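Local coordinates for branched-chain-amino-acid aminotransferase (Deinococcus radiodurans, PDB 3UZO), which probably transfers the amino group between branched-chain amino acids and 2-oxoglutarate, using pyridoxal 5'-phosphate as cofactor, at residues T235-G240 with P260-S265; Y190-P195 with G204-A209; G240-F245 with A299-T304; N184-D189 with A223-L228. All coordinates share one frame; numbering follows the deposited sequence.

How the interactions relate
Interactions 1, 2 and 3 are buried and all touch the pyridoxal phosphate; interaction 4 is only partly buried and lies furthest from the centre of the chain. Interaction 1 joins two loops through carboxylates that meet a hydroxyl and a backbone N-H, beside the pyridine nitrogen. Interaction 2, nested in the chain between the segments of interaction 4, sets a loop against a helix with an arginine, a tyrosine and bridging waters. Interactions 3 and 4 belong to the same mixed sheet: the first is a regular antiparallel ladder, the second a short parallel pairing padded by apolar side chains. Interactions 1 and 3 share Gly240, and the backbone of Tyr227 in interaction 4 hydrogen-bonds that of Glu237 and Glu238.

Interaction 1: residues T235-G240 with P260-S265; sequences TIEEAG and PSILPS. With PLP (pyridoxal-5'-phosphate), chain C.
Glu237 reaches toward Ser261 and Ile262 with a chain bent at chi2 (-91°), which brings the carboxylate to Ser261 OG and Ile262 CG2. Its OE1 accepts from Ser261 OG; the 2.4 Å between them is very short, so the exact length is doubtful. Ile262 CG2 packs 3.4 Å from Glu237 OE1, while Ser259 holds the second oxygen. Glu237 and Glu238 together oppose Tyr227 in a classic beta bulge, and the bulge lets these two successive carboxylates both reach the 260-265 loop. Glu238, extended beyond CG, accepts from Leu263 N on OE2 at 3.1 Å, from above the carboxylate plane (39° out of it). Its other oxygen, OE1, lies 2.8 Å from N1 of the pyridoxal phosphate, the glutamate-to-pyridine-nitrogen pairing familiar in class IV aminotransferases. The same loop covers one face of the ring: Leu263 CD2 lies 3.5 Å from C4 of the cofactor. Ser265, the N-cap of helix 266-277, donates from OG to phosphate O3P at 2.6 Å. Beyond Ala239 the first segment ends at the cofactor's methyl group, with Gly240 C 3.2 Å from C2A.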
loop_
_atom_site.group_PDB
_atom_site.type_symbol
_atom_site.label_atom_id
_atom_site.label_comp_id
_atom_site.label_asym_id
_atom_site.label_seq_id
_atom_site.Cartn_x
_atom_site.Cartn_y
_atom_site.Cartn_z
ATOM N N THR A 235 -20.550 -11.167 0.499
ATOM C CA THR A 235 -19.908 -12.375 0.979
ATOM C C THR A 235 -18.711 -12.039 1.862
ATOM O O THR A 235 -18.156 -10.949 1.778
ATOM C CB THR A 235 -19.450 -13.246 -0.201
ATOM O OG1 THR A 235 -18.722 -14.375 0.291
ATOM C CG2 THR A 235 -18.570 -12.454 -1.135
ATOM N N ILE A 236 -18.326 -12.980 2.714
ATOM C CA ILE A 236 -17.196 -12.779 3.611
ATOM C C ILE A 236 -15.876 -12.996 2.876
ATOM O O ILE A 236 -15.757 -13.903 2.058
ATOM C CB ILE A 236 -17.284 -13.740 4.810
ATOM C CG1 ILE A 236 -18.505 -13.369 5.662
ATOM C CG2 ILE A 236 -15.991 -13.691 5.632
ATOM C CD1 ILE A 236 -18.766 -14.308 6.813
ATOM N N GLU A 237 -14.894 -12.145 3.163
ATOM C CA GLU A 237 -13.575 -12.246 2.554
ATOM C C GLU A 237 -12.633 -12.830 3.606
ATOM O O GLU A 237 -12.313 -14.023 3.571
ATOM C CB GLU A 237 -13.089 -10.859 2.114
ATOM C CG GLU A 237 -13.792 -10.323 0.866
ATOM C CD GLU A 237 -13.063 -10.704 -0.411
ATOM O OE1 GLU A 237 -11.938 -10.193 -0.622
ATOM O OE2 GLU A 237 -13.604 -11.515 -1.198
ATOM N N GLU A 238 -12.210 -11.990 4.548
ATOM C CA GLU A 238 -11.316 -12.405 5.634
ATOM C C GLU A 238 -11.249 -11.285 6.672
ATOM O O GLU A 238 -11.908 -10.259 6.505
ATOM C CB GLU A 238 -9.915 -12.719 5.087
ATOM C CG GLU A 238 -9.196 -11.543 4.434
ATOM C CD GLU A 238 -7.830 -11.926 3.872
ATOM O OE1 GLU A 238 -7.247 -12.931 4.345
ATOM O OE2 GLU A 238 -7.326 -11.214 2.971
ATOM N N ALA A 239 -10.452 -11.472 7.725
ATOM C CA ALA A 239 -10.326 -10.475 8.791
ATOM C C ALA A 239 -9.207 -9.429 8.666
ATOM O O ALA A 239 -9.083 -8.553 9.520
ATOM C CB ALA A 239 -10.196 -11.177 10.133
ATOM N N GLY A 240 -8.383 -9.504 7.631
ATOM C CA GLY A 240 -7.333 -8.506 7.525
ATOM C C GLY A 240 -6.070 -8.872 8.290
ATOM O O GLY A 240 -5.044 -8.204 8.178
ATOM N N PRO A 260 -10.449 -14.170 -5.098
ATOM C CA PRO A 260 -9.177 -13.734 -5.668
ATOM C C PRO A 260 -8.596 -12.546 -4.894
ATOM O O PRO A 260 -7.435 -12.186 -5.086
ATOM C CB PRO A 260 -9.564 -13.351 -7.092
ATOM C CG PRO A 260 -10.933 -12.778 -6.896
ATOM C CD PRO A 260 -11.576 -13.787 -5.971
ATOM N N SER A 261 -9.398 -11.949 -4.011
ATOM C CA SER A 261 -8.940 -10.786 -3.254
ATOM C C SER A 261 -8.549 -11.033 -1.800
ATOM O O SER A 261 -8.317 -10.077 -1.047
ATOM C CB SER A 261 -9.995 -9.674 -3.319
ATOM O OG SER A 261 -11.278 -10.144 -2.923
ATOM N N ILE A 262 -8.481 -12.296 -1.387
ATOM C CA ILE A 262 -8.083 -12.589 -0.013
ATOM C C ILE A 262 -6.710 -13.253 -0.041
ATOM O O ILE A 262 -6.293 -13.790 -1.063
ATOM C CB ILE A 262 -9.079 -13.529 0.706
ATOM C CG1 ILE A 262 -9.017 -14.928 0.093
ATOM C CG2 ILE A 262 -10.496 -12.962 0.605
ATOM C CD1 ILE A 262 -9.715 -15.982 0.921
ATOM N N LEU A 263 -6.011 -13.222 1.083
ATOM C CA LEU A 263 -4.686 -13.817 1.143
ATOM C C LEU A 263 -4.755 -15.332 1.183
ATOM O O LEU A 263 -5.566 -15.900 1.914
ATOM C CB LEU A 263 -3.937 -13.338 2.391
ATOM C CG LEU A 263 -2.486 -13.821 2.413
ATOM C CD1 LEU A 263 -1.684 -12.964 1.442
ATOM C CD2 LEU A 263 -1.907 -13.710 3.822
ATOM N N PRO A 264 -3.915 -16.011 0.383
ATOM C CA PRO A 264 -3.955 -17.473 0.419
ATOM C C PRO A 264 -3.232 -17.889 1.707
ATOM O O PRO A 264 -2.018 -18.103 1.722
ATOM C CB PRO A 264 -3.204 -17.866 -0.851
ATOM C CG PRO A 264 -2.202 -16.767 -1.000
ATOM C CD PRO A 264 -3.029 -15.535 -0.697
ATOM N N SER A 265 -4.004 -17.964 2.789
ATOM C CA SER A 265 -3.494 -18.319 4.109
ATOM C C SER A 265 -2.953 -19.740 4.201
ATOM O O SER A 265 -3.654 -20.708 3.889
ATOM C CB SER A 265 -4.602 -18.134 5.151
ATOM O OG SER A 265 -4.240 -18.709 6.396
HETATM N N1 PLP C . -5.094 -12.810 6.099
HETATM C C2 PLP C . -4.251 -11.707 6.255
HETATM C C2A PLP C . -4.764 -10.333 5.815
HETATM C C3 PLP C . -2.942 -11.929 6.817
HETATM O O3 PLP C . -2.101 -10.895 6.986
HETATM C C4 PLP C . -2.531 -13.267 7.197
HETATM C C4A PLP C . -1.074 -13.456 7.792
HETATM C C5 PLP C . -3.483 -14.378 7.005
HETATM C C6 PLP C . -4.742 -14.127 6.461
HETATM C C5A PLP C . -3.212 -15.792 7.349
HETATM O O4P PLP C . -2.192 -16.375 6.583
HETATM P P PLP C . -1.139 -17.360 7.250
HETATM O O1P PLP C . -0.354 -16.702 8.334
HETATM O O2P PLP C . -0.267 -17.766 6.037
HETATM O O3P PLP C . -1.927 -18.577 7.644
HETATM O O HOH W 1 -8.170 -9.078 1.674
#

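Interaction 2: residues Y190-P195 with G204-A209; sequences YDRAAP and GGNYAA. With PLP (pyridoxal-5'-phosphate), chain C.
In the wall of the cofactor pocket, Arg192 from the loop after strand 183-186 lies against Asn206, Tyr207 and Ala209 in the opening turns of helix 204-219. This loop and helix form the connection of a beta-alpha-beta unit. Arg192 bends at chi3 (-84°), which brings its guanidinium back over the helix backbone. NH1 approaches Asn206 O at 2.7 Å, but the N-H...O angle of 116° makes this a weak hydrogen bond. NH2 rests on Asn206 CB and also stands over the centre of one face of the Tyr207 ring, 3.9 Å above the plane; with Arg192 CZ 5.0 Å from the ring centroid, any cation-pi attraction is slight. The tyrosine turns its edge to the cofactor, where its OH meets O3 of the pyridoxal phosphate in the ring plane, a hydrogen bond whose 2.3 Å length is doubtful; the same hydroxyl bonds NZ of Lys202, which lies just before the 204-209 segment and is predicted to carry the cofactor covalently, although not so linked in this structure. Further along, Ala209 CB packs against Arg192 O, and one water links Asp191 O to Ala209 O. Asp191 OD1 binds His233, and its OD2 binds the backbone N of His196 of the second subunit. A second water donates to Arg192 O and to Asn206 OD1, at 2.8 Å from each, and Thr198 also bonds to that amide oxygen.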
loop_
_atom_site.group_PDB
_atom_site.type_symbol
_atom_site.label_atom_id
_atom_site.label_comp_id
_atom_site.label_asym_id
_atom_site.label_seq_id
_atom_site.Cartn_x
_atom_site.Cartn_y
_atom_site.Cartn_z
ATOM N N TYR A 190 -15.698 -0.113 4.801
ATOM C CA TYR A 190 -14.389 0.040 4.166
ATOM C C TYR A 190 -13.885 -1.249 3.528
ATOM O O TYR A 190 -14.310 -2.347 3.897
ATOM C CB TYR A 190 -13.349 0.516 5.185
ATOM C CG TYR A 190 -13.529 1.933 5.657
ATOM C CD1 TYR A 190 -14.052 2.208 6.922
ATOM C CD2 TYR A 190 -13.154 3.005 4.852
ATOM C CE1 TYR A 190 -14.196 3.516 7.375
ATOM C CE2 TYR A 190 -13.293 4.321 5.295
ATOM C CZ TYR A 190 -13.814 4.569 6.558
ATOM O OH TYR A 190 -13.940 5.868 7.004
ATOM N N ASP A 191 -12.970 -1.096 2.575
ATOM C CA ASP A 191 -12.360 -2.223 1.881
ATOM C C ASP A 191 -10.854 -2.175 2.132
ATOM O O ASP A 191 -10.248 -1.103 2.136
ATOM C CB ASP A 191 -12.580 -2.139 0.367
ATOM C CG ASP A 191 -14.048 -2.124 -0.021
ATOM O OD1 ASP A 191 -14.786 -3.051 0.370
ATOM O OD2 ASP A 191 -14.455 -1.181 -0.736
ATOM N N ARG A 192 -10.254 -3.335 2.346
ATOM C CA ARG A 192 -8.811 -3.397 2.550
ATOM C C ARG A 192 -8.196 -3.742 1.201
ATOM O O ARG A 192 -7.003 -3.535 0.980
ATOM C CB ARG A 192 -8.446 -4.480 3.573
ATOM C CG ARG A 192 -8.822 -5.897 3.147
ATOM C CD ARG A 192 -8.457 -6.947 4.195
ATOM N NE ARG A 192 -7.062 -7.393 4.125
ATOM C CZ ARG A 192 -6.018 -6.673 4.521
ATOM N NH1 ARG A 192 -6.204 -5.463 5.023
ATOM N NH2 ARG A 192 -4.786 -7.164 4.414
ATOM N N ALA A 193 -9.017 -4.265 0.295
ATOM C CA ALA A 193 -8.527 -4.649 -1.026
ATOM C C ALA A 193 -9.580 -4.503 -2.119
ATOM O O ALA A 193 -10.779 -4.559 -1.850
ATOM C CB ALA A 193 -8.021 -6.085 -0.986
ATOM N N ALA A 194 -9.116 -4.321 -3.352
ATOM C CA ALA A 194 -10.004 -4.172 -4.502
ATOM C C ALA A 194 -10.334 -5.526 -5.125
ATOM O O ALA A 194 -9.677 -6.523 -4.851
ATOM C CB ALA A 194 -9.358 -3.262 -5.550
ATOM N N PRO A 195 -11.372 -5.577 -5.972
ATOM C CA PRO A 195 -11.742 -6.844 -6.609
ATOM C C PRO A 195 -10.573 -7.428 -7.400
ATOM O O PRO A 195 -10.371 -8.637 -7.422
ATOM C CB PRO A 195 -12.911 -6.447 -7.513
ATOM C CG PRO A 195 -13.546 -5.317 -6.758
ATOM C CD PRO A 195 -12.333 -4.515 -6.319
ATOM N N GLY A 204 2.218 -4.442 2.003
ATOM C CA GLY A 204 1.850 -3.369 2.923
ATOM C C GLY A 204 0.597 -2.562 2.636
ATOM O O GLY A 204 -0.148 -2.217 3.557
ATOM N N GLY A 205 0.367 -2.235 1.370
ATOM C CA GLY A 205 -0.813 -1.465 1.014
ATOM C C GLY A 205 -2.114 -2.036 1.559
ATOM O O GLY A 205 -3.009 -1.283 1.946
ATOM N N ASN A 206 -2.229 -3.363 1.594
ATOM C CA ASN A 206 -3.445 -3.995 2.093
ATOM C C ASN A 206 -3.652 -3.672 3.568
ATOM O O ASN A 206 -4.773 -3.403 4.008
ATOM C CB ASN A 206 -3.393 -5.520 1.927
ATOM C CG ASN A 206 -3.129 -5.957 0.489
ATOM O OD1 ASN A 206 -3.475 -5.256 -0.464
ATOM N ND2 ASN A 206 -2.525 -7.136 0.332
ATOM N N TYR A 207 -2.566 -3.702 4.334
ATOM C CA TYR A 207 -2.660 -3.430 5.758
ATOM C C TYR A 207 -2.861 -1.957 6.056
ATOM O O TYR A 207 -3.552 -1.607 7.016
ATOM C CB TYR A 207 -1.422 -3.972 6.470
ATOM C CG TYR A 207 -1.264 -5.454 6.227
ATOM C CD1 TYR A 207 -0.647 -5.922 5.073
ATOM C CD2 TYR A 207 -1.808 -6.386 7.108
ATOM C CE1 TYR A 207 -0.574 -7.282 4.799
ATOM C CE2 TYR A 207 -1.746 -7.748 6.840
ATOM C CZ TYR A 207 -1.125 -8.185 5.679
ATOM O OH TYR A 207 -1.069 -9.527 5.385
ATOM N N ALA A 208 -2.267 -1.098 5.230
ATOM C CA ALA A 208 -2.405 0.342 5.393
ATOM C C ALA A 208 -3.894 0.681 5.311
ATOM O O ALA A 208 -4.419 1.438 6.130
ATOM C CB ALA A 208 -1.633 1.082 4.283
ATOM N N ALA A 209 -4.569 0.092 4.330
ATOM C CA ALA A 209 -5.996 0.322 4.123
ATOM C C ALA A 209 -6.850 -0.173 5.291
ATOM O O ALA A 209 -7.909 0.394 5.573
ATOM C CB ALA A 209 -6.449 -0.356 2.820
HETATM N N1 PLP C . -5.094 -12.810 6.099
HETATM C C2 PLP C . -4.251 -11.707 6.255
HETATM C C2A PLP C . -4.764 -10.333 5.815
HETATM C C3 PLP C . -2.942 -11.929 6.817
HETATM O O3 PLP C . -2.101 -10.895 6.986
HETATM C C4 PLP C . -2.531 -13.267 7.197
HETATM C C4A PLP C . -1.074 -13.456 7.792
HETATM C C5 PLP C . -3.483 -14.378 7.005
HETATM C C6 PLP C . -4.742 -14.127 6.461
HETATM C C5A PLP C . -3.212 -15.792 7.349
HETATM O O4P PLP C . -2.192 -16.375 6.583
HETATM P P PLP C . -1.139 -17.360 7.250
HETATM O O1P PLP C . -0.354 -16.702 8.334
HETATM O O2P PLP C . -0.267 -17.766 6.037
HETATM O O3P PLP C . -1.927 -18.577 7.644
HETATM O O HOH W 2 -10.244 0.793 4.000
HETATM O O HOH W 3 -5.181 -3.165 -1.144
#

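Interaction 3: residues G240-F245 with A299-T304; sequences GAANFF and AGACGT. With PLP (pyridoxal-5'-phosphate), chain C; GLU (glutamic acid), chain D.
Ala242 and Asn243 run beside Cys302 where an antiparallel ladder arrives at the cofactor. Ala242 CA lies 3.4 Å from C6 of the pyridoxal phosphate, on the ring face opposite Leu263, and Ala242 CB nestles against Cys302 O and Ala301 CB. Thr304 grips phosphate O1P twice, from its N and, at 2.7 Å, from its OG1; the bound glutamate brings OE2 to 2.7 Å from Thr304 N. Behind this first shell, Asn243 and Cys302 exchange two backbone hydrogen bonds, Phe244 and Ala301 form a non-hydrogen-bonded pair, and Phe245 and Gly300 close two further bonds. Phe245, with chi1 at 72°, folds its ring back over Gly300, whose CA sits 4.2 Å from the ring centroid as a CH-pi contact. Cys302 SG, beside Asn243 CB, faces helix 266-277, while Phe244 CZ meets Ala299 CB on the other side of the sheet. Further out, Lys268 holds Asn243 OD1, and Leu263 O receives its ND2. The N and O of Asn243, Phe245, Gly300 and Cys302 pair here, while Ala299 and Ala301 bond Ile311 and Thr309 of strand 309-316. Two neutral donors on one phosphate oxygen would hold it and probably partly balance its negative charge.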
loop_
_atom_site.group_PDB
_atom_site.type_symbol
_atom_site.label_atom_id
_atom_site.label_comp_id
_atom_site.label_asym_id
_atom_site.label_seq_id
_atom_site.Cartn_x
_atom_site.Cartn_y
_atom_site.Cartn_z
ATOM N N GLY A 240 -8.383 -9.504 7.631
ATOM C CA GLY A 240 -7.333 -8.506 7.525
ATOM C C GLY A 240 -6.070 -8.872 8.290
ATOM O O GLY A 240 -5.044 -8.204 8.178
ATOM N N ALA A 241 -6.153 -9.937 9.079
ATOM C CA ALA A 241 -5.018 -10.434 9.841
ATOM C C ALA A 241 -5.208 -11.941 9.947
ATOM O O ALA A 241 -4.420 -12.636 10.592
ATOM C CB ALA A 241 -4.989 -9.806 11.227
ATOM N N ALA A 242 -6.270 -12.433 9.306
ATOM C CA ALA A 242 -6.594 -13.859 9.320
ATOM C C ALA A 242 -7.687 -14.214 8.310
ATOM O O ALA A 242 -8.522 -13.372 7.965
ATOM C CB ALA A 242 -7.040 -14.277 10.713
ATOM N N ASN A 243 -7.660 -15.454 7.826
ATOM C CA ASN A 243 -8.685 -15.936 6.901
ATOM C C ASN A 243 -9.856 -16.312 7.814
ATOM O O ASN A 243 -9.717 -16.324 9.038
ATOM C CB ASN A 243 -8.216 -17.194 6.138
ATOM C CG ASN A 243 -7.666 -16.888 4.741
ATOM O OD1 ASN A 243 -7.453 -17.807 3.936
ATOM N ND2 ASN A 243 -7.431 -15.615 4.449
ATOM N N PHE A 244 -10.997 -16.629 7.213
ATOM C CA PHE A 244 -12.196 -16.998 7.956
ATOM C C PHE A 244 -12.631 -18.401 7.569
ATOM O O PHE A 244 -12.475 -18.801 6.423
ATOM C CB PHE A 244 -13.326 -16.022 7.605
ATOM C CG PHE A 244 -14.675 -16.403 8.163
ATOM C CD1 PHE A 244 -15.114 -15.882 9.380
ATOM C CD2 PHE A 244 -15.520 -17.251 7.457
ATOM C CE1 PHE A 244 -16.393 -16.202 9.884
ATOM C CE2 PHE A 244 -16.797 -17.579 7.949
ATOM C CZ PHE A 244 -17.233 -17.052 9.163
ATOM N N PHE A 245 -13.150 -19.155 8.527
ATOM C CA PHE A 245 -13.675 -20.480 8.228
ATOM C C PHE A 245 -14.898 -20.699 9.107
ATOM O O PHE A 245 -15.061 -20.026 10.126
ATOM C CB PHE A 245 -12.636 -21.592 8.456
ATOM C CG PHE A 245 -12.334 -21.883 9.897
ATOM C CD1 PHE A 245 -11.333 -21.187 10.569
ATOM C CD2 PHE A 245 -13.026 -22.884 10.578
ATOM C CE1 PHE A 245 -11.019 -21.482 11.898
ATOM C CE2 PHE A 245 -12.727 -23.186 11.897
ATOM C CZ PHE A 245 -11.714 -22.482 12.563
ATOM N N ALA A 299 -17.575 -20.742 13.983
ATOM C CA ALA A 299 -16.773 -19.930 13.074
ATOM C C ALA A 299 -15.474 -19.535 13.773
ATOM O O ALA A 299 -15.419 -19.436 14.998
ATOM C CB ALA A 299 -17.539 -18.679 12.648
ATOM N N GLY A 300 -14.433 -19.311 12.984
ATOM C CA GLY A 300 -13.152 -18.923 13.545
ATOM C C GLY A 300 -12.298 -18.209 12.518
ATOM O O GLY A 300 -12.610 -18.213 11.323
ATOM N N ALA A 301 -11.236 -17.573 12.997
ATOM C CA ALA A 301 -10.296 -16.866 12.140
ATOM C C ALA A 301 -8.987 -17.641 12.286
ATOM O O ALA A 301 -8.658 -18.075 13.389
ATOM C CB ALA A 301 -10.121 -15.428 12.623
ATOM N N CYS A 302 -8.258 -17.843 11.189
ATOM C CA CYS A 302 -7.000 -18.587 11.270
ATOM C C CYS A 302 -5.830 -17.861 10.634
ATOM O O CYS A 302 -5.998 -17.096 9.675
ATOM C CB CYS A 302 -7.153 -19.965 10.623
ATOM S SG CYS A 302 -7.583 -19.916 8.858
ATOM N N GLY A 303 -4.637 -18.106 11.172
ATOM C CA GLY A 303 -3.440 -17.468 10.644
ATOM C C GLY A 303 -2.230 -17.850 11.476
ATOM O O GLY A 303 -2.365 -18.576 12.459
ATOM N N THR A 304 -1.051 -17.370 11.089
ATOM C CA THR A 304 0.162 -17.684 11.837
ATOM C C THR A 304 0.094 -17.102 13.239
ATOM O O THR A 304 0.286 -17.813 14.234
ATOM C CB THR A 304 1.410 -17.126 11.132
ATOM O OG1 THR A 304 1.571 -17.790 9.871
ATOM C CG2 THR A 304 2.669 -17.354 11.990
HETATM N N1 PLP C . -5.094 -12.810 6.099
HETATM C C2 PLP C . -4.251 -11.707 6.255
HETATM C C2A PLP C . -4.764 -10.333 5.815
HETATM C C3 PLP C . -2.942 -11.929 6.817
HETATM O O3 PLP C . -2.101 -10.895 6.986
HETATM C C4 PLP C . -2.531 -13.267 7.197
HETATM C C4A PLP C . -1.074 -13.456 7.792
HETATM C C5 PLP C . -3.483 -14.378 7.005
HETATM C C6 PLP C . -4.742 -14.127 6.461
HETATM C C5A PLP C . -3.212 -15.792 7.349
HETATM O O4P PLP C . -2.192 -16.375 6.583
HETATM P P PLP C . -1.139 -17.360 7.250
HETATM O O1P PLP C . -0.354 -16.702 8.334
HETATM O O2P PLP C . -0.267 -17.766 6.037
HETATM O O3P PLP C . -1.927 -18.577 7.644
HETATM N N GLU D . 1.502 -10.524 9.359
HETATM C CA GLU D . 0.477 -10.238 10.398
HETATM C C GLU D . 0.852 -8.998 11.177
HETATM O O GLU D . -0.047 -8.411 11.809
HETATM C CB GLU D . 0.356 -11.412 11.364
HETATM C CG GLU D . -0.523 -12.532 10.863
HETATM C CD GLU D . -0.799 -13.565 11.927
HETATM O OE1 GLU D . -1.039 -13.166 13.089
HETATM O OE2 GLU D . -0.779 -14.771 11.599
HETATM O OXT GLU D . 2.045 -8.644 11.147
#

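Interaction 4: residues N184-D189 with A223-L228; sequences NFITSD and ADVIYL
Phe185 and Ile226 cross at about a right angle, Ile226 CG1 pressing to 3.3 Å from Phe185 CB. The Phe185 ring, swung beside its own backbone N (chi1 -65°), spreads toward the start of the other segment: CE2 lies on Asp224 CB at 3.7 Å, and Ala223 CB covers one face near the rim. Strand 183-186 and the short, weakly bonded strand 224-225 are the parallel neighbours of a beta-alpha-beta unit whose helix 204-219 packs against Ile186 and Ser188, while Phe185 and Ile226 face Ile311 of strand 309-316. Three backbone bonds join the two segments: Ala223 N to Asn184 O, Ile186 N to Asp224 O, and Ile226 N to Ile186 O, the last with its donor 49° out of the carbonyl plane. The Val225 CG1 methyl is a bump seated between Ser188 CB, at a tight 3.5 Å, Ile186 O and the Tyr227 ring; it lies 3.7 Å above the plane of that ring, over its centre. Beyond the strands, Thr187 CG2 reaches across to Leu228 CD1 at 3.6 Å, the two side chains again roughly perpendicular. Here the backbones part and water takes over the pairing: one molecule accepts from Ser188 N, at 2.7 Å, and also lies within bonding distance of Ile226 O.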
loop_
_atom_site.group_PDB
_atom_site.type_symbol
_atom_site.label_atom_id
_atom_site.label_comp_id
_atom_site.label_asym_id
_atom_site.label_seq_id
_atom_site.Cartn_x
_atom_site.Cartn_y
_atom_site.Cartn_z
ATOM N N ASN A 184 -14.964 -11.247 19.247
ATOM C CA ASN A 184 -15.952 -10.804 18.279
ATOM C C ASN A 184 -15.371 -9.930 17.179
ATOM O O ASN A 184 -14.359 -9.249 17.365
ATOM C CB ASN A 184 -17.086 -10.066 18.999
ATOM C CG ASN A 184 -17.647 -10.867 20.164
ATOM O OD1 ASN A 184 -17.817 -12.084 20.068
ATOM N ND2 ASN A 184 -17.946 -10.185 21.268
ATOM N N PHE A 185 -16.019 -9.969 16.023
ATOM C CA PHE A 185 -15.592 -9.195 14.872
ATOM C C PHE A 185 -16.793 -8.409 14.347
ATOM O O PHE A 185 -17.945 -8.760 14.628
ATOM C CB PHE A 185 -15.029 -10.131 13.793
ATOM C CG PHE A 185 -13.764 -10.843 14.206
ATOM C CD1 PHE A 185 -13.792 -11.848 15.168
ATOM C CD2 PHE A 185 -12.539 -10.484 13.651
ATOM C CE1 PHE A 185 -12.614 -12.488 15.578
ATOM C CE2 PHE A 185 -11.354 -11.117 14.051
ATOM C CZ PHE A 185 -11.394 -12.119 15.017
ATOM N N ILE A 186 -16.523 -7.352 13.588
ATOM C CA ILE A 186 -17.582 -6.507 13.061
ATOM C C ILE A 186 -17.388 -6.158 11.582
ATOM O O ILE A 186 -16.261 -5.972 11.116
ATOM C CB ILE A 186 -17.672 -5.205 13.899
ATOM C CG1 ILE A 186 -18.810 -4.323 13.404
ATOM C CG2 ILE A 186 -16.330 -4.467 13.860
ATOM C CD1 ILE A 186 -19.122 -3.140 14.350
ATOM N N THR A 187 -18.498 -6.085 10.854
ATOM C CA THR A 187 -18.481 -5.753 9.435
ATOM C C THR A 187 -18.085 -4.292 9.275
ATOM O O THR A 187 -18.189 -3.509 10.222
ATOM C CB THR A 187 -19.878 -5.962 8.800
ATOM O OG1 THR A 187 -20.228 -7.349 8.860
ATOM C CG2 THR A 187 -19.887 -5.509 7.351
ATOM N N SER A 188 -17.625 -3.932 8.082
ATOM C CA SER A 188 -17.226 -2.561 7.798
ATOM C C SER A 188 -17.560 -2.159 6.368
ATOM O O SER A 188 -17.590 -3.001 5.464
ATOM C CB SER A 188 -15.720 -2.385 8.018
ATOM O OG SER A 188 -15.324 -1.061 7.713
ATOM N N ASP A 189 -17.824 -0.870 6.177
ATOM C CA ASP A 189 -18.118 -0.324 4.855
ATOM C C ASP A 189 -16.813 -0.183 4.076
ATOM O O ASP A 189 -16.816 -0.130 2.844
ATOM C CB ASP A 189 -18.773 1.056 4.972
ATOM C CG ASP A 189 -20.235 0.982 5.383
ATOM O OD1 ASP A 189 -20.815 2.046 5.688
ATOM O OD2 ASP A 189 -20.804 -0.132 5.390
ATOM N N ALA A 223 -12.375 -7.335 18.175
ATOM C CA ALA A 223 -10.996 -7.718 17.916
ATOM C C ALA A 223 -10.508 -7.156 16.588
ATOM O O ALA A 223 -9.376 -6.675 16.487
ATOM C CB ALA A 223 -10.867 -9.248 17.917
ATOM N N ASP A 224 -11.370 -7.202 15.578
ATOM C CA ASP A 224 -11.003 -6.723 14.255
ATOM C C ASP A 224 -12.239 -6.684 13.360
ATOM O O ASP A 224 -13.353 -6.995 13.785
ATOM C CB ASP A 224 -9.956 -7.674 13.655
ATOM C CG ASP A 224 -9.192 -7.072 12.481
ATOM O OD1 ASP A 224 -8.456 -7.834 11.814
ATOM O OD2 ASP A 224 -9.313 -5.853 12.219
ATOM N N VAL A 225 -12.028 -6.302 12.109
ATOM C CA VAL A 225 -13.106 -6.233 11.140
ATOM C C VAL A 225 -13.075 -7.483 10.275
ATOM O O VAL A 225 -12.008 -8.038 10.007
ATOM C CB VAL A 225 -12.938 -4.991 10.207
ATOM C CG1 VAL A 225 -13.842 -5.117 8.985
ATOM C CG2 VAL A 225 -13.264 -3.716 10.968
ATOM N N ILE A 226 -14.242 -7.967 9.877
ATOM C CA ILE A 226 -14.261 -9.088 8.957
ATOM C C ILE A 226 -14.737 -8.397 7.701
ATOM O O ILE A 226 -15.808 -7.787 7.682
ATOM C CB ILE A 226 -15.232 -10.208 9.358
ATOM C CG1 ILE A 226 -14.691 -10.937 10.589
ATOM C CG2 ILE A 226 -15.368 -11.203 8.211
ATOM C CD1 ILE A 226 -15.447 -12.196 10.958
ATOM N N TYR A 227 -13.918 -8.463 6.659
ATOM C CA TYR A 227 -14.235 -7.808 5.405
ATOM C C TYR A 227 -15.125 -8.628 4.481
ATOM O O TYR A 227 -15.093 -9.858 4.498
ATOM C CB TYR A 227 -12.938 -7.419 4.686
ATOM C CG TYR A 227 -12.102 -6.420 5.467
ATOM C CD1 TYR A 227 -11.278 -6.832 6.520
ATOM C CD2 TYR A 227 -12.171 -5.057 5.180
ATOM C CE1 TYR A 227 -10.541 -5.899 7.270
ATOM C CE2 TYR A 227 -11.451 -4.124 5.918
ATOM C CZ TYR A 227 -10.640 -4.550 6.960
ATOM O OH TYR A 227 -9.943 -3.612 7.682
ATOM N N LEU A 228 -15.921 -7.916 3.685
ATOM C CA LEU A 228 -16.835 -8.516 2.724
ATOM C C LEU A 228 -16.292 -8.224 1.331
ATOM O O LEU A 228 -15.436 -7.354 1.176
ATOM C CB LEU A 228 -18.229 -7.904 2.880
ATOM C CG LEU A 228 -18.831 -7.962 4.285
ATOM C CD1 LEU A 228 -20.210 -7.303 4.296
ATOM C CD2 LEU A 228 -18.915 -9.414 4.730
HETATM O O HOH W 4 -15.645 -4.883 4.020
HETATM O O HOH W 5 -16.950 -5.797 6.261
#